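Local coordinates for protein chitooligosaccharide oxidase (Gibberella zeae, PDB 6Y0R) that oxidises the C1 hydroxyl of chitooligosaccharides to the lactone, using a bicovalently bound FAD and passing the electrons to molecular oxygen to give hydrogen peroxide, at residues 171-176 with 264-269; 231-236 with 310-315. One frame throughout, in Å; residues are numbered along the deposited sequence.

Contact 1 (171-176 with 264-269)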
loop_
_atom_site.group_PDB
_atom_site.type_symbol
_atom_site.label_atom_id
_atom_site.label_comp_id
_atom_site.label_asym_id
_atom_site.label_seq_id
_atom_site.Cartn_x
_atom_site.Cartn_y
_atom_site.Cartn_z
ATOM N N VAL A 171 -1.905 5.561 12.103
ATOM C CA VAL A 171 -3.196 5.848 12.774
ATOM C C VAL A 171 -4.322 5.031 12.155
ATOM O O VAL A 171 -5.486 5.470 12.271
ATOM C CB VAL A 171 -3.518 7.351 12.803
ATOM C CG1 VAL A 171 -2.498 8.077 13.682
ATOM C CG2 VAL A 171 -3.645 7.980 11.433
ATOM N N ALA A 172 -4.020 3.909 11.499
ATOM C CA ALA A 172 -5.049 3.099 10.812
ATOM C C ALA A 172 -6.152 2.670 11.794
ATOM O O ALA A 172 -7.322 2.630 11.403
ATOM C CB ALA A 172 -4.388 1.892 10.175
ATOM N N ARG A 173 -5.803 2.244 12.990
ATOM C CA ARG A 173 -6.833 1.641 13.864
ATOM C C ARG A 173 -7.764 2.753 14.328
ATOM O O ARG A 173 -8.915 2.432 14.640
ATOM C CB ARG A 173 -6.235 0.867 15.020
ATOM C CG ARG A 173 -5.455 -0.350 14.541
ATOM C CD ARG A 173 -4.968 -1.251 15.646
ATOM N NE ARG A 173 -6.042 -1.986 16.317
ATOM C CZ ARG A 173 -6.588 -1.669 17.471
ATOM N NH1 ARG A 173 -6.223 -0.575 18.116
ATOM N NH2 ARG A 173 -7.514 -2.466 17.969
ATOM N N LYS A 174 -7.335 4.012 14.319
ATOM C CA LYS A 174 -8.277 5.108 14.702
ATOM C C LYS A 174 -9.060 5.628 13.500
ATOM O O LYS A 174 -10.270 5.929 13.646
ATOM C CB LYS A 174 -7.515 6.243 15.364
ATOM C CG LYS A 174 -8.385 7.388 15.848
ATOM C CD LYS A 174 -9.266 6.990 17.027
ATOM C CE LYS A 174 -10.190 8.127 17.416
ATOM N NZ LYS A 174 -10.859 7.811 18.687
ATOM N N HIS A 175 -8.426 5.772 12.343
ATOM C CA HIS A 175 -9.017 6.529 11.211
ATOM C C HIS A 175 -9.231 5.650 9.971
ATOM O O HIS A 175 -9.879 6.106 9.043
ATOM C CB HIS A 175 -8.185 7.761 10.879
ATOM C CG HIS A 175 -8.232 8.804 11.945
ATOM N ND1 HIS A 175 -9.395 9.505 12.240
ATOM C CD2 HIS A 175 -7.289 9.230 12.810
ATOM C CE1 HIS A 175 -9.123 10.355 13.247
ATOM N NE2 HIS A 175 -7.853 10.183 13.635
ATOM N N GLY A 176 -8.758 4.414 9.993
ATOM C CA GLY A 176 -8.973 3.460 8.900
ATOM C C GLY A 176 -7.834 3.434 7.914
ATOM O O GLY A 176 -6.817 4.132 8.117
ATOM N N GLU A 264 -6.781 4.346 19.598
ATOM C CA GLU A 264 -5.646 5.301 19.583
ATOM C C GLU A 264 -4.291 4.613 19.385
ATOM O O GLU A 264 -3.325 5.369 19.146
ATOM C CB GLU A 264 -5.632 6.074 20.912
ATOM C CG GLU A 264 -6.718 7.127 20.970
ATOM C CD GLU A 264 -8.139 6.619 21.177
ATOM O OE1 GLU A 264 -8.317 5.497 21.720
ATOM O OE2 GLU A 264 -9.067 7.344 20.759
ATOM N N ILE A 265 -4.188 3.273 19.536
ATOM C CA ILE A 265 -2.900 2.570 19.325
ATOM C C ILE A 265 -2.928 1.865 17.960
ATOM O O ILE A 265 -3.862 1.162 17.698
ATOM C CB ILE A 265 -2.602 1.539 20.414
ATOM C CG1 ILE A 265 -2.597 2.113 21.826
ATOM C CG2 ILE A 265 -1.307 0.840 20.082
ATOM C CD1 ILE A 265 -2.475 1.080 22.855
ATOM N N THR A 266 -1.904 2.067 17.140
ATOM C CA THR A 266 -1.586 1.230 15.976
ATOM C C THR A 266 -0.161 0.743 16.187
ATOM O O THR A 266 0.691 1.574 16.520
ATOM C CB THR A 266 -1.827 1.947 14.647
ATOM O OG1 THR A 266 -3.195 2.370 14.504
ATOM C CG2 THR A 266 -1.464 1.051 13.479
ATOM N N MET A 267 0.088 -0.555 16.094
ATOM C CA MET A 267 1.450 -1.016 16.333
ATOM C C MET A 267 1.724 -2.307 15.589
ATOM O O MET A 267 0.770 -2.960 15.070
ATOM C CB MET A 267 1.737 -1.209 17.825
ATOM C CG MET A 267 0.962 -2.270 18.487
ATOM S SD MET A 267 1.467 -2.197 20.278
ATOM C CE MET A 267 3.206 -1.867 20.131
ATOM N N GLN A 268 3.002 -2.610 15.536
ATOM C CA GLN A 268 3.505 -3.753 14.762
ATOM C C GLN A 268 4.707 -4.396 15.458
ATOM O O GLN A 268 5.422 -3.729 16.208
ATOM C CB GLN A 268 3.819 -3.274 13.346
ATOM C CG GLN A 268 4.922 -2.254 13.323
ATOM C CD GLN A 268 5.156 -1.650 11.952
ATOM O OE1 GLN A 268 4.589 -2.069 10.938
ATOM N NE2 GLN A 268 5.937 -0.574 11.949
ATOM N N MET A 269 4.940 -5.647 15.099
ATOM C CA MET A 269 6.088 -6.417 15.549
ATOM C C MET A 269 7.045 -6.553 14.367
ATOM O O MET A 269 6.611 -7.077 13.315
ATOM C CB MET A 269 5.663 -7.789 16.048
ATOM C CG MET A 269 6.834 -8.605 16.551
ATOM S SD MET A 269 7.476 -8.115 18.152
ATOM C CE MET A 269 6.061 -8.382 19.212
HETATM O O HOH W 1 -4.416 4.303 15.792
#
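R173 and T266 meet where the short helix 172-175 lies against strand 265-272, and hydrogen bonds do most of the joining. With OG1 anti to its own carbonyl carbon (chi1 -59°), the T266 hydroxyl takes the backbone N-H of R173 at 3.0 Å from N to OG1, nearly straight at 162°. This N-H lies in the first turn of the helix, where no preceding turn can supply a carbonyl, and a threonine on the facing strand provides the acceptor. OG1 also lies 2.6 Å from a water, which accepts a weak bond from the backbone N of K174, so the hydroxyl serves two successive helix positions.

The second bond belongs to the R173 side chain, which slides past T266 in the opposite direction, its CB 3.4 Å from OG1. A bend at chi3 (70°) turns NE, which binds the carbonyl of G380. NH1 then reaches I265 O at 3.0 Å, the oxygen lying in the guanidinium plane at its edge and NH1 in the carbonyl plane. P262 O accepts from NH1 too, so an arginine, with several N-H groups, suits a buried site lined with backbone oxygens.

Ionic pairing is confined to the more exposed end. There K174 and E264 lie side by side: the long, flexible K174 chain, bent at chi2, brings NZ to the syn side of OE2 at 2.8 Å, somewhat out of the carboxylate plane.

Across the segments the apolar share is slight, A172 CB lying 4.5 Å from T266 CG2. Helix 172-175, in the part of the chain matching the PCMH-type FAD-binding domain, packs on the seven-stranded antiparallel sheet and so joins the two, with R173 reaching I378 of strand 371-378 and K174 resting on I283 of strand 275-283.

Contact 2 (231-236 with 310-315); sequences EKITYF and VDWMGL
I233 and L315 form the apolar centre, with I233 CG2 3.9 Å from L315 CB. CG1 of I233 is anti to its backbone N (chi1 177°), and CD1 beyond it comes to the edge of the W312 indole, 4.2 Å from CZ3. The beta-branched side chain thus offers two arms. On the other flank Y235 runs past L315, whose CD2 lies 3.7 Å from Y235 CB near the ring plane, while V310 crosses the tyrosine at about a right angle, CG1 3.9 Å from CE2.

I233 and V310 are an antiparallel hydrogen-bonded pair, I233 N to V310 O at 2.8 Å and V310 N to I233 O at 2.9 Å. Strand 305-310 is outermost in the seven-stranded antiparallel sheet, and this is its last pair before the chain turns into helix 312-320.

D311 is the N-cap of that helix: its OD1 accepts from G314 N at 2.9 Å, the short acidic side chain taking an N-H of the first turn. At the polar edge two waters, each with more acceptors in reach than protons, lie close to E231 and only weakly placed for D311 OD2; K146 forms a salt bridge with E231, perhaps easing its repulsion with D311.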
loop_
_atom_site.group_PDB
_atom_site.type_symbol
_atom_site.label_atom_id
_atom_site.label_comp_id
_atom_site.label_asym_id
_atom_site.label_seq_id
_atom_site.Cartn_x
_atom_site.Cartn_y
_atom_site.Cartn_z
ATOM N N GLU A 231 -2.121 17.257 17.580
ATOM C CA GLU A 231 -1.111 18.120 18.245
ATOM C C GLU A 231 -0.118 17.251 19.030
ATOM O O GLU A 231 1.053 17.581 19.119
ATOM C CB GLU A 231 -1.857 19.105 19.150
ATOM C CG GLU A 231 -0.949 19.976 19.984
ATOM C CD GLU A 231 -0.069 20.969 19.233
ATOM O OE1 GLU A 231 -0.299 21.189 18.018
ATOM O OE2 GLU A 231 0.870 21.499 19.867
ATOM N N LYS A 232 -0.604 16.179 19.631
ATOM C CA LYS A 232 0.178 15.272 20.480
ATOM C C LYS A 232 -0.060 13.842 19.992
ATOM O O LYS A 232 -1.191 13.318 20.126
ATOM C CB LYS A 232 -0.201 15.439 21.945
ATOM C CG LYS A 232 0.213 16.778 22.571
ATOM C CD LYS A 232 -0.268 16.946 23.973
ATOM C CE LYS A 232 0.126 18.276 24.596
ATOM N NZ LYS A 232 -0.618 19.434 24.028
ATOM N N ILE A 233 1.008 13.222 19.521
ATOM C CA ILE A 233 0.955 11.827 19.031
ATOM C C ILE A 233 2.295 11.246 19.426
ATOM O O ILE A 233 3.317 11.887 19.218
ATOM C CB ILE A 233 0.612 11.710 17.529
ATOM C CG1 ILE A 233 0.655 10.235 17.123
ATOM C CG2 ILE A 233 1.504 12.543 16.624
ATOM C CD1 ILE A 233 -0.176 9.916 15.916
ATOM N N THR A 234 2.271 10.095 20.060
ATOM C CA THR A 234 3.455 9.495 20.674
ATOM C C THR A 234 3.896 8.283 19.854
ATOM O O THR A 234 3.179 7.288 19.864
ATOM C CB THR A 234 3.160 9.141 22.131
ATOM O OG1 THR A 234 2.723 10.327 22.803
ATOM C CG2 THR A 234 4.358 8.553 22.832
ATOM N N TYR A 235 5.112 8.310 19.341
ATOM C CA TYR A 235 5.714 7.105 18.725
ATOM C C TYR A 235 6.412 6.360 19.834
ATOM O O TYR A 235 6.840 6.963 20.842
ATOM C CB TYR A 235 6.606 7.421 17.539
ATOM C CG TYR A 235 7.810 8.267 17.808
ATOM C CD1 TYR A 235 8.970 7.698 18.289
ATOM C CD2 TYR A 235 7.818 9.596 17.409
ATOM C CE1 TYR A 235 10.123 8.461 18.431
ATOM C CE2 TYR A 235 8.961 10.366 17.557
ATOM C CZ TYR A 235 10.102 9.803 18.102
ATOM O OH TYR A 235 11.261 10.537 18.261
ATOM N N PHE A 236 6.491 5.046 19.689
ATOM C CA PHE A 236 7.081 4.224 20.752
ATOM C C PHE A 236 7.713 2.978 20.151
ATOM O O PHE A 236 7.417 2.578 19.039
ATOM C CB PHE A 236 6.057 3.852 21.816
ATOM C CG PHE A 236 4.890 3.014 21.359
ATOM C CD1 PHE A 236 3.731 3.600 20.873
ATOM C CD2 PHE A 236 4.970 1.624 21.400
ATOM C CE1 PHE A 236 2.670 2.817 20.447
ATOM C CE2 PHE A 236 3.903 0.844 20.975
ATOM C CZ PHE A 236 2.756 1.449 20.495
ATOM N N VAL A 310 5.255 13.938 19.845
ATOM C CA VAL A 310 5.481 14.938 18.774
ATOM C C VAL A 310 4.113 15.372 18.250
ATOM O O VAL A 310 3.085 14.959 18.806
ATOM C CB VAL A 310 6.378 14.339 17.682
ATOM C CG1 VAL A 310 7.777 14.078 18.197
ATOM C CG2 VAL A 310 5.801 13.062 17.108
ATOM N N ASP A 311 4.086 16.229 17.245
ATOM C CA ASP A 311 2.852 16.553 16.505
ATOM C C ASP A 311 2.842 15.710 15.241
ATOM O O ASP A 311 3.807 14.971 14.955
ATOM C CB ASP A 311 2.706 18.066 16.284
ATOM C CG ASP A 311 3.761 18.672 15.390
ATOM O OD1 ASP A 311 4.249 17.979 14.452
ATOM O OD2 ASP A 311 4.079 19.858 15.635
ATOM N N TRP A 312 1.743 15.760 14.532
ATOM C CA TRP A 312 1.542 14.919 13.339
ATOM C C TRP A 312 2.705 15.054 12.352
ATOM O O TRP A 312 3.238 14.058 11.834
ATOM C CB TRP A 312 0.203 15.300 12.710
ATOM C CG TRP A 312 -0.046 14.559 11.446
ATOM C CD1 TRP A 312 -0.022 15.018 10.166
ATOM C CD2 TRP A 312 -0.278 13.149 11.362
ATOM N NE1 TRP A 312 -0.246 13.996 9.290
ATOM C CE2 TRP A 312 -0.439 12.842 9.994
ATOM C CE3 TRP A 312 -0.353 12.131 12.321
ATOM C CZ2 TRP A 312 -0.714 11.554 9.548
ATOM C CZ3 TRP A 312 -0.657 10.870 11.879
ATOM C CH2 TRP A 312 -0.825 10.587 10.523
ATOM N N MET A 313 3.119 16.281 12.006
ATOM C CA MET A 313 4.176 16.454 11.000
ATOM C C MET A 313 5.498 15.908 11.557
ATOM O O MET A 313 6.272 15.344 10.784
ATOM C CB MET A 313 4.283 17.928 10.602
ATOM C CG MET A 313 5.041 18.156 9.371
ATOM S SD MET A 313 4.173 17.535 7.894
ATOM C CE MET A 313 5.498 16.488 7.297
ATOM N N GLY A 314 5.737 16.029 12.862
ATOM C CA GLY A 314 6.876 15.407 13.576
ATOM C C GLY A 314 6.865 13.876 13.481
ATOM O O GLY A 314 7.936 13.268 13.285
ATOM N N LEU A 315 5.683 13.295 13.576
ATOM C CA LEU A 315 5.493 11.831 13.474
ATOM C C LEU A 315 5.808 11.426 12.033
ATOM O O LEU A 315 6.560 10.447 11.847
ATOM C CB LEU A 315 4.056 11.533 13.918
ATOM C CG LEU A 315 3.650 10.082 14.174
ATOM C CD1 LEU A 315 3.576 9.313 12.903
ATOM C CD2 LEU A 315 4.465 9.413 15.238
HETATM O O HOH W 2 1.737 22.079 16.388
HETATM O O HOH W 3 3.185 20.675 18.817
#

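In the fold
Contact 1 is mostly buried and lies nearer the middle of the chain; contact 2, at the margin of the same seven-stranded sheet, is only partly covered. Each sets a helix start against a strand of that sheet, but contact 2 also pairs two strands, which contact 1 does not. The buried part of 171-176 with 264-269 is held by bonds from a hydroxyl and a guanidinium, with a lysine-glutamate salt bridge toward the surface; 231-236 with 310-315 has an apolar middle and charged groups outermost. The two touch directly: V171, at the N-cap of helix 172-175, packs with I233 and W312 on the face carrying helix 312-320, and separately I265 meets F236 on the other face.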